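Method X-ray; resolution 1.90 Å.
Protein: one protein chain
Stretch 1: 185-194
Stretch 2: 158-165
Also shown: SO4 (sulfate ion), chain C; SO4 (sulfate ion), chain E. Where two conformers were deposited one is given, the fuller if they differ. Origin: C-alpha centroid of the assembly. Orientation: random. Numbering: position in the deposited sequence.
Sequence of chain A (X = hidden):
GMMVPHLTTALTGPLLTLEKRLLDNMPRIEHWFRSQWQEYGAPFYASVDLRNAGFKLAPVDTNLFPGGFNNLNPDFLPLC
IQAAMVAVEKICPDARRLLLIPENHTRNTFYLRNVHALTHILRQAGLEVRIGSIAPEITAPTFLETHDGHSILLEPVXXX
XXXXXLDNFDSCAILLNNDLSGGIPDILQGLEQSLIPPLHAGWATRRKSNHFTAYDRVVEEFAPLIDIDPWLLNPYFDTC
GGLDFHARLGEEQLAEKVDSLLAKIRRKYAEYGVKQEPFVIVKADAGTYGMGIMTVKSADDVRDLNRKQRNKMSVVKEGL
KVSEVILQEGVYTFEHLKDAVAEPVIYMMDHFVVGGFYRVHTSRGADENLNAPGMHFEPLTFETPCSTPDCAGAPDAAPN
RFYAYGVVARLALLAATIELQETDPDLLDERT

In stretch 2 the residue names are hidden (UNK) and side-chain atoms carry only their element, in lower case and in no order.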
# COMPACT_ATOMS: atom_id res chain seq x y z
N PRO A 185 -10.09 26.74 17.55
CA PRO A 185 -10.92 27.06 18.73
C PRO A 185 -10.19 26.75 19.99
O PRO A 185 -9.43 25.78 20.06
CB PRO A 185 -12.13 26.11 18.59
CG PRO A 185 -12.03 25.51 17.27
CD PRO A 185 -10.69 25.71 16.70
N ASP A 186 -10.45 27.54 21.03
CA ASP A 186 -9.81 27.31 22.33
C ASP A 186 -10.01 25.89 22.89
O ASP A 186 -9.08 25.33 23.49
CB ASP A 186 -10.25 28.41 23.33
CG ASP A 186 -9.25 28.60 24.48
OD1 ASP A 186 -8.04 28.34 24.28
OD2 ASP A 186 -9.69 28.98 25.60
N ILE A 187 -11.16 25.27 22.62
CA ILE A 187 -11.44 23.90 23.06
C ILE A 187 -10.45 22.86 22.48
O ILE A 187 -10.26 21.79 23.08
CB ILE A 187 -12.93 23.50 22.80
CG1 ILE A 187 -13.32 22.25 23.64
CG2 ILE A 187 -13.21 23.26 21.29
CD1 ILE A 187 -14.85 21.93 23.59
N LEU A 188 -9.81 23.19 21.37
CA LEU A 188 -8.81 22.30 20.77
C LEU A 188 -7.36 22.64 21.16
O LEU A 188 -6.43 21.98 20.66
CB LEU A 188 -8.92 22.30 19.23
CG LEU A 188 -10.23 21.81 18.61
CD1 LEU A 188 -10.15 21.65 17.05
CD2 LEU A 188 -10.73 20.56 19.28
N GLN A 189 -7.17 23.63 22.04
CA GLN A 189 -5.82 24.06 22.43
C GLN A 189 -5.38 23.47 23.78
O GLN A 189 -6.17 23.35 24.73
CB GLN A 189 -5.75 25.59 22.49
CG GLN A 189 -6.02 26.25 21.14
CD GLN A 189 -5.91 27.76 21.18
OE1 GLN A 189 -5.10 28.30 21.94
NE2 GLN A 189 -6.71 28.46 20.33
N GLY A 190 -4.10 23.12 23.88
CA GLY A 190 -3.52 22.61 25.12
C GLY A 190 -4.00 21.23 25.50
O GLY A 190 -4.10 20.91 26.69
N LEU A 191 -4.34 20.40 24.50
CA LEU A 191 -4.81 19.04 24.75
C LEU A 191 -3.65 18.07 24.93
O LEU A 191 -2.55 18.27 24.37
CB LEU A 191 -5.71 18.56 23.61
CG LEU A 191 -7.04 19.29 23.35
CD1 LEU A 191 -7.69 18.81 21.97
CD2 LEU A 191 -7.99 19.07 24.52
N GLU A 192 -3.91 16.99 25.67
CA GLU A 192 -2.97 15.86 25.78
C GLU A 192 -2.90 14.99 24.51
O GLU A 192 -1.86 14.38 24.25
CB GLU A 192 -3.35 14.94 26.95
CG GLU A 192 -3.26 15.59 28.28
CD GLU A 192 -3.73 14.70 29.43
OE1 GLU A 192 -4.11 13.50 29.24
OE2 GLU A 192 -3.72 15.24 30.55
N GLN A 193 -3.99 14.91 23.77
CA GLN A 193 -4.06 14.11 22.54
C GLN A 193 -3.44 14.86 21.37
O GLN A 193 -3.61 16.08 21.24
CB GLN A 193 -5.52 13.85 22.22
CG GLN A 193 -6.23 12.96 23.20
CD GLN A 193 -7.66 13.41 23.48
OE1 GLN A 193 -7.94 14.63 23.62
NE2 GLN A 193 -8.57 12.45 23.57
N SER A 194 -2.73 14.16 20.50
CA SER A 194 -2.18 14.81 19.32
C SER A 194 -3.22 15.11 18.28
O SER A 194 -4.12 14.28 18.03
CB SER A 194 -1.12 13.92 18.69
OG SER A 194 -0.07 13.78 19.62
N UNK A 158 -16.79 16.64 23.98
CA UNK A 158 -16.79 17.07 25.37
C UNK A 158 -15.34 17.18 25.81
O UNK A 158 -14.57 16.21 25.63
n UNK A 158 -18.47 18.52 31.55
c UNK A 158 -18.29 18.51 30.23
n UNK A 158 -17.66 19.54 29.64
c UNK A 158 -18.63 17.31 28.07
c UNK A 158 -17.49 16.02 26.22
n UNK A 158 -18.74 17.47 29.53
c UNK A 158 -17.51 16.35 27.71
N UNK A 159 -14.94 18.33 26.38
CA UNK A 159 -13.60 18.42 26.93
C UNK A 159 -13.62 18.22 28.42
O UNK A 159 -14.30 18.97 29.14
c UNK A 159 -8.51 21.95 26.55
c UNK A 159 -11.53 19.87 27.17
n UNK A 159 -9.47 21.22 27.13
n UNK A 159 -7.34 22.09 27.14
n UNK A 159 -8.74 22.57 25.39
c UNK A 159 -12.95 19.78 26.61
c UNK A 159 -10.82 21.04 26.59
N UNK A 160 -12.78 17.28 28.87
CA UNK A 160 -12.59 16.96 30.29
C UNK A 160 -11.08 16.91 30.58
O UNK A 160 -10.38 16.12 29.95
c UNK A 160 -14.66 15.41 30.50
c UNK A 160 -15.40 16.07 31.62
c UNK A 160 -13.15 15.58 30.60
c UNK A 160 -15.31 15.29 32.93
n UNK A 160 -15.59 16.21 34.07
N UNK A 161 -10.56 17.74 31.48
CA UNK A 161 -9.12 17.61 31.88
C UNK A 161 -8.10 17.47 30.73
O UNK A 161 -7.28 16.51 30.68
c UNK A 161 -8.95 16.38 32.81
N UNK A 162 -8.13 18.39 29.82
CA UNK A 162 -7.18 18.37 28.70
C UNK A 162 -7.30 17.21 27.70
O UNK A 162 -6.38 16.98 26.92
o UNK A 162 -6.35 20.84 29.63
n UNK A 162 -4.48 20.06 30.65
c UNK A 162 -5.73 18.58 29.16
c UNK A 162 -5.54 19.93 29.84
N UNK A 163 -8.46 16.58 27.66
CA UNK A 163 -8.74 15.56 26.65
C UNK A 163 -10.12 15.80 26.05
O UNK A 163 -11.06 16.23 26.74
c UNK A 163 -6.13 11.14 26.67
n UNK A 163 -4.98 11.71 26.97
c UNK A 163 -8.68 14.19 27.30
n UNK A 163 -7.24 11.44 27.34
n UNK A 163 -6.17 10.27 25.66
c UNK A 163 -7.31 12.39 28.47
c UNK A 163 -7.33 13.86 27.97
N UNK A 164 -10.27 15.48 24.77
CA UNK A 164 -11.60 15.43 24.16
C UNK A 164 -12.15 14.02 24.26
O UNK A 164 -11.44 13.07 23.96
c UNK A 164 -11.27 17.53 20.88
c UNK A 164 -11.54 15.85 22.70
c UNK A 164 -11.05 17.25 22.41
c UNK A 164 -11.75 18.33 23.32
N UNK A 165 -13.42 13.90 24.66
CA UNK A 165 -14.07 12.61 24.80
C UNK A 165 -15.48 12.63 24.19
O UNK A 165 -16.08 13.71 23.96
o UNK A 165 -13.51 12.22 28.95
c UNK A 165 -14.11 12.23 26.29
o UNK A 165 -11.37 11.66 28.74
c UNK A 165 -12.52 11.84 28.27
c UNK A 165 -12.75 11.62 26.79
S SO4 C . -18.08 22.22 32.12
O1 SO4 C . -19.20 22.68 31.32
O2 SO4 C . -18.41 20.97 32.84
O3 SO4 C . -16.91 21.91 31.23
O4 SO4 C . -17.77 23.27 33.11
S SO4 E . -1.32 22.93 21.55
O1 SO4 E . -1.37 21.62 20.90
O2 SO4 E . -0.38 23.79 20.81
O3 SO4 E . -2.63 23.57 21.54
O4 SO4 E . -0.81 22.74 22.90
O HOH W 1 -6.35 14.39 31.63
O HOH W 2 -2.72 17.69 30.88

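Position 158 opens a strand with three carbons in a row, a nitrogen, and a carbon bearing two more nitrogens: a guanidinium, so the residue is Arg-158. Its CB points away from stretch 1, and the charged end instead meets a sulfate ion (chain C), NH1 lying 3.0 Å from O3 and NH2 2.8 Å from O2. Both are hydrogen bonds, the paired arrangement in which a guanidinium meets an oxyanion.

Position 159 has the same make-up, but its CB points toward stretch 1 and its chain is fully extended, with the first three chi angles all t. Two terminal nitrogens reach a cluster of carbonyl oxygens, a setting that suits a group with several N-H bonds to donate; this is Arg-159. NH1 donates to Gln-189 O at 2.8 Å and, weakly, to Ile-187 O at 2.9 Å, while NH2 shares Gln-189 O at 3.0 Å. These oxygens lie near the guanidinium plane, where the N-H bonds point, leaving a face to be covered by the methyl carbon CD2 of Leu-191, 3.6 Å from CZ.

At 160, four carbons in a row end in nitrogen, identifying Lys-160. It touches nothing on stretch 1; its exposed, flexible amine suits the solvent, and two conformers were deposited.

Position 161 carries a single carbon and is Ala-161. It enters a type I' turn running from Lys-160 to position 163, with phi of 47°. Its small side chain makes no close contact with stretch 1, but a water donates both to its O (2.5 Å) and to Glu-192 OE2 (3.0 Å).

Position 162 shows two carbons, the second carrying one oxygen and one nitrogen: Asn-162. Phi is again positive, 66°, a conformation asparagine tolerates well. Its OD1 accepts from Arg-159 NH2 at 3.0 Å, helping to hold that guanidinium, and its ND2 donates to a second water at 3.0 Å, which in turn donates to Glu-192 OE2. Its backbone O takes a nearly straight hydrogen bond from Glu-192 N, 2.8 Å.

Position 163 again has three carbons, a nitrogen and a carbon with two nitrogens. One terminal nitrogen lies beside a carboxylate, as expected of Arg-163: NH1 forms a salt bridge with Glu-192 OE1 at 3.0 Å. Gln-193 CG covers one face of the guanidinium.

Four carbons, forked at the second, make 164 Leu-164. This buried branched chain packs its CD1 against Leu-188 CD2 (3.5 Å) and its CG near Leu-191 CD1 (3.7 Å).

Position 165, three carbons with two oxygens on the third, is Glu-165; its carboxylate stays clear of stretch 1, and its backbone pairs with Arg-158.

The contact works by matching a hairpin to an irregular chain. Arg-159 gathers carbonyls, and the amide of Gln-193 imitates a strand neighbour: OE1 accepts from Leu-164 N (2.7 Å) and NE2 donates to Leu-164 O (3.0 Å). Leucines fill the space between, while a salt bridge and two waters join Glu-192 to the turn.

Stretch 2 (158-165) RRKANRLE
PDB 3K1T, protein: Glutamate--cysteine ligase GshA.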